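Local coordinates for M157 (Murid herpesvirus 1, PDB 2NYK), which serves as a viral ligand for Ly49 natural killer cell receptors and has a fold related to MHC class I, at residues A[23-28]-A[74-79]; A[99-104]-A[112-117]. The protein carries 1 engineered substitution. One frame throughout, in Å; residues are numbered along the deposited sequence.

Interaction 1 (A[23-28]-A[74-79]); sequences MEFEVT and VFLDIQ
Phe75 opens the contact from the helix, meeting Phe25 of strand 23-28 ring against ring. Its CE2 lies 3.8 Å from Phe25 CB, and the two planes are inclined at 58°, an oblique pair with centroids 5.2 Å apart. The bond from CA to CB of Phe75 already points toward the strand, and CG is anti to the backbone N (chi1 -180°); Gln79 CG, one helical turn on, lies over one face of the ring near the rim. Leu76 follows with the tightest touch: its CD2 comes to 3.5 Å from Val27 CG2, closer than carbons usually pack. The same methyl reaches Phe25 at the edge of its ring, 3.9 Å from CB, so one methyl touches both strand side chains. Gln79 adds its CB, 4.1 Å from Val27 CG2, and then bends at chi2 (-57°), while its OE1 bonds to Arg82 of the same helix. On the strand, Glu26 points away from the helix. Ile153 of helix 148-154 also touches both Phe25 and Phe75. This is helix-on-sheet packing of an MHC class I-like platform. No hydrogen bond crosses between the segments; cohesion here rests on buried hydrocarbon and ring contacts, which would depend on close fit rather than on polar direction.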
ATOM      1  N   MET A  23      -4.560   7.331  -3.834  1.00 21.70           N
ATOM      2  CA  MET A  23      -4.884   6.796  -2.536  1.00 22.54           C
ATOM      3  C   MET A  23      -5.958   5.746  -2.746  1.00 22.75           C
ATOM      4  O   MET A  23      -6.886   5.935  -3.572  1.00 21.47           O
ATOM      5  CB  MET A  23      -5.364   7.898  -1.590  1.00 23.94           C
ATOM      6  CG  MET A  23      -5.525   7.448  -0.129  1.00 28.39           C
ATOM      7  SD  MET A  23      -5.542   8.846   1.083  1.00 36.05           S
ATOM      8  CE  MET A  23      -4.563  10.055   0.212  1.00 29.11           C
ATOM      9  N   GLU A  24      -5.819   4.625  -2.035  1.00 20.47           N
ATOM     10  CA  GLU A  24      -6.755   3.517  -2.178  1.00 20.52           C
ATOM     11  C   GLU A  24      -7.356   3.284  -0.827  1.00 21.37           C
ATOM     12  O   GLU A  24      -6.635   3.020   0.142  1.00 21.32           O
ATOM     13  CB  GLU A  24      -6.035   2.270  -2.690  1.00 20.50           C
ATOM     14  CG  GLU A  24      -5.321   2.428  -4.096  1.00 19.93           C
ATOM     15  CD  GLU A  24      -4.016   3.239  -4.067  1.00 23.73           C
ATOM     16  OE1 GLU A  24      -3.201   3.087  -3.139  1.00 25.37           O
ATOM     17  OE2 GLU A  24      -3.796   4.052  -4.986  1.00 25.39           O
ATOM     18  N   PHE A  25      -8.674   3.402  -0.750  1.00 21.92           N
ATOM     19  CA  PHE A  25      -9.412   3.193   0.487  1.00 22.04           C
ATOM     20  C   PHE A  25     -10.131   1.877   0.339  1.00 23.32           C
ATOM     21  O   PHE A  25     -10.844   1.669  -0.663  1.00 24.10           O
ATOM     22  CB  PHE A  25     -10.464   4.299   0.671  1.00 22.98           C
ATOM     23  CG  PHE A  25      -9.912   5.684   0.674  1.00 23.15           C
ATOM     24  CD1 PHE A  25      -9.475   6.268   1.864  1.00 24.30           C
ATOM     25  CD2 PHE A  25      -9.842   6.420  -0.517  1.00 23.86           C
ATOM     26  CE1 PHE A  25      -8.970   7.561   1.875  1.00 24.32           C
ATOM     27  CE2 PHE A  25      -9.349   7.695  -0.532  1.00 23.50           C
ATOM     28  CZ  PHE A  25      -8.929   8.293   0.671  1.00 26.07           C
ATOM     29  N   GLU A  26      -9.953   0.966   1.295  1.00 22.20           N
ATOM     30  CA  GLU A  26     -10.591  -0.329   1.167  1.00 23.19           C
ATOM     31  C   GLU A  26     -11.259  -0.765   2.468  1.00 22.83           C
ATOM     32  O   GLU A  26     -10.696  -0.599   3.549  1.00 22.01           O
ATOM     33  CB  GLU A  26      -9.559  -1.370   0.724  1.00 23.55           C
ATOM     34  CG  GLU A  26     -10.106  -2.790   0.607  1.00 29.13           C
ATOM     35  CD  GLU A  26      -9.145  -3.698  -0.149  1.00 33.00           C
ATOM     36  OE1 GLU A  26      -9.309  -4.924  -0.097  1.00 39.27           O
ATOM     37  OE2 GLU A  26      -8.220  -3.190  -0.796  1.00 38.57           O
ATOM     38  N   VAL A  27     -12.452  -1.341   2.368  1.00 22.80           N
ATOM     39  CA  VAL A  27     -13.134  -1.852   3.541  1.00 24.55           C
ATOM     40  C   VAL A  27     -13.701  -3.221   3.223  1.00 26.48           C
ATOM     41  O   VAL A  27     -14.313  -3.420   2.173  1.00 26.06           O
ATOM     42  CB  VAL A  27     -14.296  -0.926   4.022  1.00 24.34           C
ATOM     43  CG1 VAL A  27     -14.996  -1.531   5.235  1.00 26.04           C
ATOM     44  CG2 VAL A  27     -13.769   0.460   4.368  1.00 24.65           C
ATOM     45  N   THR A  28     -13.475  -4.157   4.144  1.00 27.90           N
ATOM     46  CA  THR A  28     -13.997  -5.504   4.037  1.00 30.63           C
ATOM     47  C   THR A  28     -14.849  -5.791   5.267  1.00 32.10           C
ATOM     48  O   THR A  28     -14.446  -5.496   6.397  1.00 31.78           O
ATOM     49  CB  THR A  28     -12.860  -6.537   3.925  1.00 31.53           C
ATOM     50  OG1 THR A  28     -12.079  -6.254   2.756  1.00 32.64           O
ATOM     51  CG2 THR A  28     -13.424  -7.933   3.822  1.00 32.43           C
ATOM     52  N   VAL A  74     -13.491   8.915   8.547  1.00 24.90           N
ATOM     53  CA  VAL A  74     -14.937   9.014   8.384  1.00 23.39           C
ATOM     54  C   VAL A  74     -15.400   8.362   7.075  1.00 22.68           C
ATOM     55  O   VAL A  74     -16.411   7.667   7.069  1.00 23.87           O
ATOM     56  CB  VAL A  74     -15.403  10.497   8.475  1.00 23.40           C
ATOM     57  CG1 VAL A  74     -16.860  10.663   8.040  1.00 22.95           C
ATOM     58  CG2 VAL A  74     -15.202  11.031   9.906  1.00 23.00           C
ATOM     59  N   PHE A  75     -14.666   8.576   5.977  1.00 22.58           N
ATOM     60  CA  PHE A  75     -15.004   7.929   4.703  1.00 22.55           C
ATOM     61  C   PHE A  75     -15.095   6.408   4.876  1.00 22.77           C
ATOM     62  O   PHE A  75     -16.071   5.779   4.478  1.00 23.35           O
ATOM     63  CB  PHE A  75     -13.978   8.275   3.613  1.00 22.49           C
ATOM     64  CG  PHE A  75     -14.288   7.638   2.299  1.00 22.58           C
ATOM     65  CD1 PHE A  75     -15.263   8.180   1.466  1.00 21.80           C
ATOM     66  CD2 PHE A  75     -13.657   6.456   1.917  1.00 21.93           C
ATOM     67  CE1 PHE A  75     -15.602   7.571   0.287  1.00 19.74           C
ATOM     68  CE2 PHE A  75     -13.963   5.865   0.695  1.00 22.56           C
ATOM     69  CZ  PHE A  75     -14.927   6.414  -0.113  1.00 22.99           C
ATOM     70  N   LEU A  76     -14.085   5.830   5.510  1.00 23.91           N
ATOM     71  CA  LEU A  76     -14.013   4.386   5.727  1.00 25.49           C
ATOM     72  C   LEU A  76     -15.096   3.882   6.685  1.00 26.72           C
ATOM     73  O   LEU A  76     -15.658   2.803   6.484  1.00 26.86           O
ATOM     74  CB  LEU A  76     -12.637   4.046   6.298  1.00 26.52           C
ATOM     75  CG  LEU A  76     -11.499   4.222   5.286  1.00 26.45           C
ATOM     76  CD1 LEU A  76     -10.150   4.214   5.978  1.00 27.00           C
ATOM     77  CD2 LEU A  76     -11.565   3.142   4.232  1.00 25.86           C
ATOM     78  N   ASP A  77     -15.365   4.672   7.726  1.00 26.36           N
ATOM     79  CA  ASP A  77     -16.416   4.378   8.709  1.00 27.29           C
ATOM     80  C   ASP A  77     -17.784   4.328   8.042  1.00 26.02           C
ATOM     81  O   ASP A  77     -18.539   3.402   8.246  1.00 27.19           O
ATOM     82  CB  ASP A  77     -16.402   5.431   9.833  1.00 28.16           C
ATOM     83  CG  ASP A  77     -17.271   5.035  11.018  1.00 31.80           C
ATOM     84  OD1 ASP A  77     -17.853   5.936  11.660  1.00 36.93           O
ATOM     85  OD2 ASP A  77     -17.381   3.831  11.304  1.00 35.72           O
ATOM     86  N   ILE A  78     -18.079   5.322   7.220  1.00 26.10           N
ATOM     87  CA  ILE A  78     -19.313   5.355   6.448  1.00 26.18           C
ATOM     88  C   ILE A  78     -19.445   4.160   5.486  1.00 27.23           C
ATOM     89  O   ILE A  78     -20.511   3.549   5.409  1.00 27.73           O
ATOM     90  CB  ILE A  78     -19.457   6.677   5.670  1.00 25.79           C
ATOM     91  CG1 ILE A  78     -19.650   7.856   6.647  1.00 25.80           C
ATOM     92  CG2 ILE A  78     -20.604   6.571   4.665  1.00 25.28           C
ATOM     93  CD1 ILE A  78     -19.817   9.214   5.963  1.00 24.32           C
ATOM     94  N   GLN A  79     -18.375   3.837   4.754  1.00 26.90           N
ATOM     95  CA  GLN A  79     -18.386   2.654   3.885  1.00 27.48           C
ATOM     96  C   GLN A  79     -18.607   1.371   4.694  1.00 28.22           C
ATOM     97  O   GLN A  79     -19.410   0.523   4.313  1.00 28.93           O
ATOM     98  CB  GLN A  79     -17.074   2.548   3.076  1.00 27.32           C
ATOM     99  CG  GLN A  79     -16.848   3.665   2.044  1.00 24.90           C
ATOM    100  CD  GLN A  79     -17.968   3.787   1.021  1.00 25.47           C
ATOM    101  OE1 GLN A  79     -18.624   2.806   0.676  1.00 28.18           O
ATOM    102  NE2 GLN A  79     -18.189   5.001   0.526  1.00 26.72           N
TER

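Interaction 2 (A[99-104]-A[112-117]); sequences VRYACL and CDVYHT
Cys103 and Cys112 are joined by a disulfide, SG to SG 2.1 Å, across a non-hydrogen-bonded pair of the antiparallel hairpin formed by strands 96-106 and 109-118. Both sulfurs lie anti to their own carbonyl carbons; chi3 is 107° and the CA atoms of the two cysteines are 4.0 Å apart. On the same face, beneath the helices, Val114 lies alongside Tyr101: CG1 stands over one face of the phenol ring, 3.9 Å from its centroid in a CH-pi contact, while CG2 touches the ring at CE2, 3.6 Å away. Farther along, Val99 CG2, anti to the backbone N, sits over one face of the His116 imidazole, 3.4 Å from NE2. Tyr101 packs edge-to-face on Phe75, and Arg82 of helix 71-90 touches both Tyr101 and His116. Four backbone hydrogen bonds hold the strands together, two each at Arg100-Tyr115 and Ala102-Asp113; the straightest, Ala102 N to Asp113 O, has an angle of 177° at the hydrogen. The other face is looser and partly exposed. There Ala102 CB lies at the edge of the Tyr115 ring, 4.3 Å from CE2. The Arg100 chain is extended from CG to NE, and its NH1 forms a salt bridge with Glu26 OE2, while Asp113 OD1 accepts from Gly127 N on strand 122-128. The chemistry therefore divides by face: a covalent link and CH-pi contacts join the two strands on the face turned to the helices, whereas on the reverse side the charged groups tie each strand to its other neighbour in the sheet, consistent with a continuous MHC-like platform sheet.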
ATOM      1  N   VAL A  99     -15.307  -3.238  -0.495  1.00 25.63           N
ATOM      2  CA  VAL A  99     -15.358  -2.079  -1.382  1.00 24.67           C
ATOM      3  C   VAL A  99     -13.972  -1.441  -1.435  1.00 23.38           C
ATOM      4  O   VAL A  99     -13.294  -1.362  -0.412  1.00 22.78           O
ATOM      5  CB  VAL A  99     -16.453  -1.057  -0.971  1.00 25.01           C
ATOM      6  CG1 VAL A  99     -16.206  -0.488   0.467  1.00 26.55           C
ATOM      7  CG2 VAL A  99     -16.562   0.077  -1.982  1.00 26.55           C
ATOM      8  N   ARG A 100     -13.561  -1.001  -2.625  1.00 21.38           N
ATOM      9  CA  ARG A 100     -12.273  -0.337  -2.805  1.00 22.02           C
ATOM     10  C   ARG A 100     -12.387   0.906  -3.686  1.00 20.67           C
ATOM     11  O   ARG A 100     -12.846   0.814  -4.817  1.00 19.17           O
ATOM     12  CB  ARG A 100     -11.272  -1.311  -3.444  1.00 21.75           C
ATOM     13  CG  ARG A 100      -9.848  -0.750  -3.624  1.00 25.45           C
ATOM     14  CD  ARG A 100      -8.984  -1.795  -4.394  1.00 29.54           C
ATOM     15  NE  ARG A 100      -7.625  -1.312  -4.687  1.00 36.57           N
ATOM     16  CZ  ARG A 100      -6.648  -1.183  -3.780  1.00 40.17           C
ATOM     17  NH1 ARG A 100      -6.856  -1.484  -2.503  1.00 42.47           N
ATOM     18  NH2 ARG A 100      -5.451  -0.736  -4.141  1.00 40.49           N
ATOM     19  N   TYR A 101     -11.964   2.056  -3.162  1.00 19.83           N
ATOM     20  CA  TYR A 101     -11.933   3.289  -3.945  1.00 20.98           C
ATOM     21  C   TYR A 101     -10.482   3.531  -4.285  1.00 21.51           C
ATOM     22  O   TYR A 101      -9.654   3.740  -3.387  1.00 22.81           O
ATOM     23  CB  TYR A 101     -12.471   4.472  -3.150  1.00 20.50           C
ATOM     24  CG  TYR A 101     -13.987   4.513  -3.019  1.00 22.32           C
ATOM     25  CD1 TYR A 101     -14.669   3.581  -2.238  1.00 23.93           C
ATOM     26  CD2 TYR A 101     -14.733   5.474  -3.707  1.00 24.83           C
ATOM     27  CE1 TYR A 101     -16.065   3.600  -2.136  1.00 25.34           C
ATOM     28  CE2 TYR A 101     -16.139   5.508  -3.605  1.00 25.80           C
ATOM     29  CZ  TYR A 101     -16.777   4.573  -2.821  1.00 28.26           C
ATOM     30  OH  TYR A 101     -18.153   4.598  -2.717  1.00 33.39           O
ATOM     31  N   ALA A 102     -10.168   3.468  -5.567  1.00 20.66           N
ATOM     32  CA  ALA A 102      -8.811   3.706  -6.030  1.00 20.91           C
ATOM     33  C   ALA A 102      -8.848   5.068  -6.715  1.00 22.38           C
ATOM     34  O   ALA A 102      -9.398   5.218  -7.834  1.00 20.22           O
ATOM     35  CB  ALA A 102      -8.394   2.597  -6.987  1.00 20.38           C
ATOM     36  N   CYS A 103      -8.287   6.062  -6.029  1.00 22.96           N
ATOM     37  CA  CYS A 103      -8.439   7.465  -6.433  1.00 25.45           C
ATOM     38  C   CYS A 103      -7.125   8.124  -6.858  1.00 24.98           C
ATOM     39  O   CYS A 103      -6.102   7.981  -6.180  1.00 25.02           O
ATOM     40  CB  CYS A 103      -9.056   8.272  -5.286  1.00 26.20           C
ATOM     41  SG  CYS A 103     -10.656   7.663  -4.746  1.00 30.33           S
ATOM     42  N   LEU A 104      -7.181   8.848  -7.970  1.00 23.63           N
ATOM     43  CA  LEU A 104      -6.065   9.622  -8.456  1.00 24.57           C
ATOM     44  C   LEU A 104      -6.306  11.078  -8.118  1.00 25.12           C
ATOM     45  O   LEU A 104      -7.336  11.630  -8.486  1.00 24.76           O
ATOM     46  CB  LEU A 104      -5.941   9.472  -9.978  1.00 25.08           C
ATOM     47  CG  LEU A 104      -4.967  10.377 -10.753  1.00 27.24           C
ATOM     48  CD1 LEU A 104      -3.501  10.160 -10.356  1.00 26.67           C
ATOM     49  CD2 LEU A 104      -5.142  10.158 -12.259  1.00 27.51           C
ATOM     50  N   CYS A 112     -11.800   8.373  -9.375  1.00 25.56           N
ATOM     51  CA  CYS A 112     -11.766   7.120  -8.613  1.00 25.29           C
ATOM     52  C   CYS A 112     -12.383   5.983  -9.388  1.00 23.66           C
ATOM     53  O   CYS A 112     -13.411   6.147 -10.048  1.00 22.11           O
ATOM     54  CB  CYS A 112     -12.481   7.231  -7.250  1.00 25.97           C
ATOM     55  SG  CYS A 112     -11.927   8.552  -6.133  1.00 31.71           S
ATOM     56  N   ASP A 113     -11.749   4.820  -9.300  1.00 23.74           N
ATOM     57  CA  ASP A 113     -12.345   3.588  -9.793  1.00 23.98           C
ATOM     58  C   ASP A 113     -12.857   2.934  -8.543  1.00 23.11           C
ATOM     59  O   ASP A 113     -12.141   2.842  -7.551  1.00 22.95           O
ATOM     60  CB  ASP A 113     -11.318   2.707 -10.480  1.00 24.34           C
ATOM     61  CG  ASP A 113     -10.692   3.372 -11.710  1.00 27.68           C
ATOM     62  OD1 ASP A 113     -11.401   4.043 -12.486  1.00 28.62           O
ATOM     63  OD2 ASP A 113      -9.469   3.214 -11.894  1.00 32.67           O
ATOM     64  N   VAL A 114     -14.110   2.520  -8.567  1.00 23.30           N
ATOM     65  CA  VAL A 114     -14.739   1.967  -7.377  1.00 22.71           C
ATOM     66  C   VAL A 114     -15.065   0.480  -7.575  1.00 23.54           C
ATOM     67  O   VAL A 114     -15.771   0.123  -8.514  1.00 22.96           O
ATOM     68  CB  VAL A 114     -16.019   2.751  -7.029  1.00 22.62           C
ATOM     69  CG1 VAL A 114     -16.640   2.214  -5.738  1.00 21.40           C
ATOM     70  CG2 VAL A 114     -15.705   4.268  -6.932  1.00 21.48           C
ATOM     71  N   TYR A 115     -14.560  -0.378  -6.683  1.00 24.08           N
ATOM     72  CA  TYR A 115     -14.747  -1.818  -6.828  1.00 25.76           C
ATOM     73  C   TYR A 115     -15.523  -2.371  -5.656  1.00 27.19           C
ATOM     74  O   TYR A 115     -15.218  -2.054  -4.503  1.00 26.92           O
ATOM     75  CB  TYR A 115     -13.393  -2.521  -6.907  1.00 27.22           C
ATOM     76  CG  TYR A 115     -12.504  -1.985  -7.990  1.00 26.84           C
ATOM     77  CD1 TYR A 115     -12.624  -2.451  -9.299  1.00 30.14           C
ATOM     78  CD2 TYR A 115     -11.543  -1.012  -7.719  1.00 28.26           C
ATOM     79  CE1 TYR A 115     -11.797  -1.960 -10.326  1.00 30.43           C
ATOM     80  CE2 TYR A 115     -10.705  -0.512  -8.747  1.00 29.64           C
ATOM     81  CZ  TYR A 115     -10.853  -0.990 -10.045  1.00 31.49           C
ATOM     82  OH  TYR A 115     -10.040  -0.523 -11.069  1.00 34.77           O
ATOM     83  N   HIS A 116     -16.523  -3.195  -5.956  1.00 27.78           N
ATOM     84  CA  HIS A 116     -17.293  -3.914  -4.959  1.00 28.76           C
ATOM     85  C   HIS A 116     -17.136  -5.394  -5.270  1.00 29.70           C
ATOM     86  O   HIS A 116     -17.193  -5.787  -6.436  1.00 29.33           O
ATOM     87  CB  HIS A 116     -18.778  -3.543  -5.045  1.00 28.76           C
ATOM     88  CG  HIS A 116     -19.095  -2.177  -4.525  1.00 30.66           C
ATOM     89  ND1 HIS A 116     -18.960  -1.041  -5.290  1.00 30.51           N
ATOM     90  CD2 HIS A 116     -19.549  -1.765  -3.316  1.00 31.75           C
ATOM     91  CE1 HIS A 116     -19.301   0.015  -4.573  1.00 31.67           C
ATOM     92  NE2 HIS A 116     -19.668  -0.400  -3.372  1.00 33.26           N
ATOM     93  N   THR A 117     -16.923  -6.207  -4.236  1.00 30.08           N
ATOM     94  CA  THR A 117     -16.744  -7.645  -4.427  1.00 31.97           C
ATOM     95  C   THR A 117     -17.517  -8.423  -3.378  1.00 32.52           C
ATOM     96  O   THR A 117     -17.435  -8.129  -2.171  1.00 31.68           O
ATOM     97  CB  THR A 117     -15.270  -8.062  -4.352  1.00 31.57           C
ATOM     98  OG1 THR A 117     -14.530  -7.338  -5.334  1.00 33.52           O
ATOM     99  CG2 THR A 117     -15.122  -9.555  -4.632  1.00 33.05           C
TER

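Overall arrangement
From the N terminus, strand 21-30 enters the seven-stranded antiparallel sheet first. The chain then builds the strands on one side of it before helix 71-90 returns over strand 21-30, so interaction 1 closes a loop with 45 residues between its segments. Strand 96-106 follows directly, takes the place beside strand 21-30, and turns into strand 109-118; interaction 2 closes this short hairpin with seven intervening residues. The two contacts come in series, neither nested nor crossed, with centres about 10 Å apart. They meet where strands 21-30 and 96-106 pair, at Phe25 and Tyr101, and thus tie helix, central strands and hairpin into one platform.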